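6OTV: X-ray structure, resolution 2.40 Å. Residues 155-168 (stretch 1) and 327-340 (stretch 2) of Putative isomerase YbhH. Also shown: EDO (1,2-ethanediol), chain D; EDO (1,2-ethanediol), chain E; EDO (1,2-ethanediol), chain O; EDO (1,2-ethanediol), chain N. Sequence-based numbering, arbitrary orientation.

Stretch 1 (155-168) TAAPVALTFLNAAG
Stretch 2 (327-340) DATTLRASVIRTTR

Two segments far apart in the sequence of the putative isomerase YbhH pair as antiparallel β-strands, burying 775 Å² between them, both sides summed. Residues from Val-159 to Phe-163 run extended (phi -86 to -121°, psi 112 to 129°), as do Arg-332 to Thr-339, which open further at Arg-337 (-129/-179°). The N-to-C directions of the strands differ by 136°, and their axes approach to 4.5 Å. In register, Val-159 lies opposite Arg-337, Ala-160 opposite Ile-336, Leu-161 opposite Val-335 and Thr-162 opposite Ser-334, with CA–CA distances of 5.2, 4.7, 5.3 and 4.1 Å.

Backbone hydrogen bonds are the main tie. Val-159 N donates to Arg-337 O (2.8 Å, 173°) and Arg-337 N to Val-159 O (2.9 Å, 176°), a nearly straight reciprocal pair. Two residues on, Leu-161 N to Val-335 O (2.8 Å) and Val-335 N to Leu-161 O (2.9 Å) repeat it; Phe-163 N to Ala-333 O (2.9 Å) adds one more bond. Alongside these rungs, CA-H...O contacts use the same carbonyls: Ser-334 CA to Leu-161 O is 3.1 Å, Pro-158 CA to Arg-337 O 3.4 Å, and Ile-336 CA to Val-159 O and Thr-162 CA to Ala-333 O 3.5 Å each. Pro-158, lacking an amide hydrogen, still contributes its CA. Water 1 extends the link, donating to Ala-157 O (2.5 Å) and accepting from Thr-339 N (2.9 Å).

One sheet face carries Val-159 (chi1 p), Leu-161 (m, t), Phe-163 (m, chi2 67°), Ala-333, Val-335 (t) and Arg-337, all buried, so apolar groups predominate. Val-159 CG1 lies 3.9 Å from Arg-337 CB, and Leu-161 CD1 3.9 Å from Arg-337 CG: the arginine offers its aliphatic stem here. Its chi angles (m, m, p, -171°) lead the end away from stretch 1, while NE donates to Ile-336 O (3.0 Å).

The other face bears Ala-160, Thr-162, Ser-334 and Ile-336 and is more open. Ile-336 (m, m) sets CG2 3.7 Å from Pro-158 CB and CD1 4.0 Å from Ala-160 CB, giving this partly solvent-facing side an apolar patch. Small Ser-334 (p) fits the closest CA pairing, its CB 3.5 Å from Thr-162 OG1. Thr-162 (m) also turns CG2 to within 3.6 Å of Arg-332 CD; the arginine is extended at first, then bent (t, t, p, -172°).

Toward the start of stretch 1, Ala-156 CB packs against Thr-338 CB (4.0 Å), a methyl suiting this buried spot. Thr-338 (p) also places CB 3.6 Å from Ala-157 O. At the opposite end, Ala-167 CB approaches Thr-329 O to 4.0 Å. Nearby, the chain D ethanediol, probably from the crystallisation liquor, bridges the stretches: O2 donates to Phe-163 O (2.8 Å) and accepts from Ala-166 N (3.2 Å), while O1 donates to Thr-329 O (2.8 Å).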

# COMPACT_ATOMS: atom_id res chain seq x y z
N THR A 155 -7.31 -31.81 2.12
CA THR A 155 -6.49 -30.73 2.65
C THR A 155 -5.54 -30.23 1.57
O THR A 155 -5.17 -30.97 0.66
CB THR A 155 -5.69 -31.17 3.89
OG1 THR A 155 -4.88 -32.30 3.56
CG2 THR A 155 -6.63 -31.54 5.03
N ALA A 156 -5.15 -28.97 1.69
CA ALA A 156 -4.20 -28.37 0.77
C ALA A 156 -3.39 -27.32 1.52
O ALA A 156 -3.58 -27.10 2.72
CB ALA A 156 -4.90 -27.77 -0.45
N ALA A 157 -2.49 -26.67 0.80
CA ALA A 157 -1.65 -25.64 1.39
C ALA A 157 -2.48 -24.40 1.71
O ALA A 157 -3.30 -23.97 0.89
CB ALA A 157 -0.51 -25.27 0.44
N PRO A 158 -2.30 -23.80 2.88
CA PRO A 158 -3.03 -22.57 3.19
C PRO A 158 -2.45 -21.38 2.43
O PRO A 158 -1.24 -21.28 2.23
CB PRO A 158 -2.82 -22.41 4.70
CG PRO A 158 -1.51 -23.07 4.96
CD PRO A 158 -1.44 -24.24 4.00
N VAL A 159 -3.34 -20.49 2.01
CA VAL A 159 -2.96 -19.18 1.48
C VAL A 159 -3.63 -18.13 2.35
O VAL A 159 -4.84 -18.18 2.58
CB VAL A 159 -3.34 -19.01 -0.00
CG1 VAL A 159 -4.78 -19.41 -0.25
CG2 VAL A 159 -3.09 -17.58 -0.45
N ALA A 160 -2.83 -17.19 2.85
CA ALA A 160 -3.33 -16.13 3.71
C ALA A 160 -3.67 -14.90 2.88
O ALA A 160 -2.85 -14.44 2.08
CB ALA A 160 -2.30 -15.78 4.79
N LEU A 161 -4.88 -14.38 3.07
CA LEU A 161 -5.37 -13.21 2.35
C LEU A 161 -5.64 -12.11 3.36
O LEU A 161 -6.56 -12.23 4.18
CB LEU A 161 -6.63 -13.54 1.55
CG LEU A 161 -6.52 -14.66 0.52
CD1 LEU A 161 -7.85 -14.87 -0.18
CD2 LEU A 161 -5.41 -14.37 -0.49
N THR A 162 -4.85 -11.04 3.31
CA THR A 162 -4.96 -9.92 4.24
C THR A 162 -5.45 -8.69 3.48
O THR A 162 -4.80 -8.23 2.54
CB THR A 162 -3.62 -9.63 4.91
OG1 THR A 162 -3.15 -10.81 5.56
CG2 THR A 162 -3.77 -8.52 5.94
N PHE A 163 -6.59 -8.16 3.91
CA PHE A 163 -7.20 -6.99 3.28
C PHE A 163 -6.59 -5.72 3.87
O PHE A 163 -6.54 -5.55 5.09
CB PHE A 163 -8.72 -7.02 3.45
CG PHE A 163 -9.39 -8.07 2.60
CD1 PHE A 163 -9.18 -9.42 2.84
CD2 PHE A 163 -10.22 -7.70 1.55
CE1 PHE A 163 -9.79 -10.39 2.06
CE2 PHE A 163 -10.84 -8.67 0.76
CZ PHE A 163 -10.62 -10.01 1.02
N LEU A 164 -6.14 -4.82 2.99
CA LEU A 164 -5.28 -3.71 3.38
C LEU A 164 -6.00 -2.38 3.50
O LEU A 164 -5.57 -1.52 4.28
CB LEU A 164 -4.12 -3.58 2.39
CG LEU A 164 -3.32 -4.86 2.17
CD1 LEU A 164 -2.27 -4.67 1.08
CD2 LEU A 164 -2.67 -5.32 3.47
N ASN A 165 -7.08 -2.17 2.75
CA ASN A 165 -7.82 -0.90 2.79
C ASN A 165 -9.32 -1.17 2.75
O ASN A 165 -10.06 -0.63 1.93
CB ASN A 165 -7.38 0.02 1.65
CG ASN A 165 -7.62 -0.59 0.28
OD1 ASN A 165 -7.65 -1.82 0.13
ND2 ASN A 165 -7.80 0.25 -0.73
N ALA A 166 -9.79 -2.02 3.67
CA ALA A 166 -11.20 -2.38 3.71
C ALA A 166 -12.07 -1.25 4.25
O ALA A 166 -13.26 -1.17 3.90
CB ALA A 166 -11.40 -3.64 4.55
N ALA A 167 -11.52 -0.39 5.10
CA ALA A 167 -12.29 0.69 5.71
C ALA A 167 -12.80 1.67 4.65
O ALA A 167 -12.00 2.28 3.93
CB ALA A 167 -11.45 1.42 6.75
N GLY A 168 -14.12 1.82 4.56
CA GLY A 168 -14.74 2.78 3.67
C GLY A 168 -14.50 2.52 2.20
O GLY A 168 -14.16 3.44 1.45
N ASP A 327 -8.12 3.82 15.95
CA ASP A 327 -9.35 4.00 15.19
C ASP A 327 -9.76 2.70 14.51
O ASP A 327 -8.99 1.74 14.42
CB ASP A 327 -9.18 5.12 14.16
CG ASP A 327 -10.50 5.70 13.69
OD1 ASP A 327 -11.44 4.93 13.41
OD2 ASP A 327 -10.60 6.95 13.59
N ALA A 328 -11.01 2.66 14.05
CA ALA A 328 -11.50 1.56 13.23
C ALA A 328 -10.92 1.58 11.82
O ALA A 328 -11.09 0.60 11.09
CB ALA A 328 -13.02 1.59 13.16
N THR A 329 -10.25 2.66 11.43
CA THR A 329 -9.68 2.75 10.09
C THR A 329 -8.43 1.89 9.94
O THR A 329 -8.04 1.58 8.81
CB THR A 329 -9.35 4.20 9.75
OG1 THR A 329 -8.45 4.72 10.73
CG2 THR A 329 -10.61 5.04 9.72
N THR A 330 -7.80 1.50 11.04
CA THR A 330 -6.60 0.68 11.01
C THR A 330 -6.90 -0.79 11.30
O THR A 330 -5.97 -1.58 11.46
CB THR A 330 -5.56 1.21 11.99
OG1 THR A 330 -6.11 1.24 13.31
CG2 THR A 330 -5.13 2.62 11.59
N LEU A 331 -8.17 -1.16 11.38
CA LEU A 331 -8.54 -2.55 11.64
C LEU A 331 -8.17 -3.41 10.44
O LEU A 331 -8.59 -3.13 9.32
CB LEU A 331 -10.04 -2.64 11.94
CG LEU A 331 -10.61 -4.02 12.26
CD1 LEU A 331 -9.87 -4.65 13.42
CD2 LEU A 331 -12.10 -3.92 12.57
N ARG A 332 -7.39 -4.46 10.68
CA ARG A 332 -6.88 -5.33 9.62
C ARG A 332 -7.51 -6.71 9.74
O ARG A 332 -7.54 -7.29 10.83
CB ARG A 332 -5.36 -5.44 9.69
CG ARG A 332 -4.69 -5.78 8.36
CD ARG A 332 -3.21 -6.08 8.57
NE ARG A 332 -3.04 -7.25 9.43
CZ ARG A 332 -1.87 -7.67 9.91
NH1 ARG A 332 -0.76 -7.00 9.62
NH2 ARG A 332 -1.81 -8.74 10.68
N ALA A 333 -8.01 -7.23 8.62
CA ALA A 333 -8.67 -8.53 8.57
C ALA A 333 -7.92 -9.46 7.63
O ALA A 333 -7.45 -9.04 6.57
CB ALA A 333 -10.12 -8.41 8.11
N SER A 334 -7.80 -10.73 8.02
CA SER A 334 -7.18 -11.73 7.17
C SER A 334 -7.98 -13.02 7.24
O SER A 334 -8.65 -13.31 8.23
CB SER A 334 -5.72 -11.99 7.59
OG SER A 334 -5.64 -12.44 8.93
N VAL A 335 -7.92 -13.78 6.15
CA VAL A 335 -8.65 -15.04 6.02
C VAL A 335 -7.70 -16.07 5.42
O VAL A 335 -6.85 -15.74 4.59
CB VAL A 335 -9.91 -14.86 5.15
CG1 VAL A 335 -10.53 -16.21 4.80
CG2 VAL A 335 -10.93 -13.98 5.86
N ILE A 336 -7.83 -17.32 5.86
CA ILE A 336 -7.09 -18.44 5.29
C ILE A 336 -7.98 -19.11 4.25
O ILE A 336 -9.15 -19.39 4.51
CB ILE A 336 -6.65 -19.44 6.37
CG1 ILE A 336 -5.81 -18.75 7.44
CG2 ILE A 336 -5.88 -20.60 5.73
CD1 ILE A 336 -4.44 -18.30 6.96
N ARG A 337 -7.42 -19.36 3.07
CA ARG A 337 -8.08 -20.15 2.04
C ARG A 337 -7.10 -21.22 1.57
O ARG A 337 -5.98 -21.34 2.07
CB ARG A 337 -8.53 -19.28 0.86
CG ARG A 337 -9.48 -18.14 1.22
CD ARG A 337 -10.93 -18.59 1.21
NE ARG A 337 -11.26 -19.42 2.36
CZ ARG A 337 -12.40 -20.07 2.51
NH1 ARG A 337 -13.34 -20.01 1.56
NH2 ARG A 337 -12.62 -20.80 3.60
N THR A 338 -7.54 -22.02 0.60
CA THR A 338 -6.66 -22.93 -0.12
C THR A 338 -6.93 -22.79 -1.60
O THR A 338 -8.00 -22.32 -2.02
CB THR A 338 -6.85 -24.39 0.31
OG1 THR A 338 -8.11 -24.87 -0.18
CG2 THR A 338 -6.79 -24.54 1.83
N THR A 339 -5.95 -23.19 -2.41
CA THR A 339 -6.09 -23.13 -3.85
C THR A 339 -5.36 -24.33 -4.45
O THR A 339 -4.55 -24.98 -3.79
CB THR A 339 -5.55 -21.81 -4.42
OG1 THR A 339 -5.88 -21.71 -5.81
CG2 THR A 339 -4.05 -21.72 -4.25
N ARG A 340 -5.67 -24.62 -5.71
CA ARG A 340 -5.00 -25.72 -6.40
C ARG A 340 -5.07 -25.48 -7.90
O ARG A 340 -6.12 -25.10 -8.43
CB ARG A 340 -5.63 -27.07 -6.05
CG ARG A 340 -4.75 -28.26 -6.40
CD ARG A 340 -5.42 -29.57 -6.04
NE ARG A 340 -6.49 -29.93 -6.98
CZ ARG A 340 -6.28 -30.56 -8.13
NH1 ARG A 340 -5.05 -30.90 -8.50
NH2 ARG A 340 -7.31 -30.84 -8.92
C1 EDO D . -8.71 -1.32 6.63
O1 EDO D . -8.05 -0.05 6.59
C2 EDO D . -7.68 -2.42 6.42
O2 EDO D . -8.32 -3.62 5.97
C1 EDO E . -8.13 -28.04 0.86
O1 EDO E . -8.92 -26.85 0.95
C2 EDO E . -8.61 -28.84 -0.35
O2 EDO E . -8.05 -30.15 -0.37
C1 EDO O . -2.37 -2.22 11.74
O1 EDO O . -3.52 -1.74 12.45
C2 EDO O . -2.56 -3.67 11.32
O2 EDO O . -2.58 -4.52 12.47
C1 EDO N . -0.93 -30.43 -7.24
O1 EDO N . -2.31 -30.65 -6.94
C2 EDO N . -0.82 -29.45 -8.41
O2 EDO N . -1.74 -28.37 -8.22
O HOH W 1 -3.26 -23.99 -1.60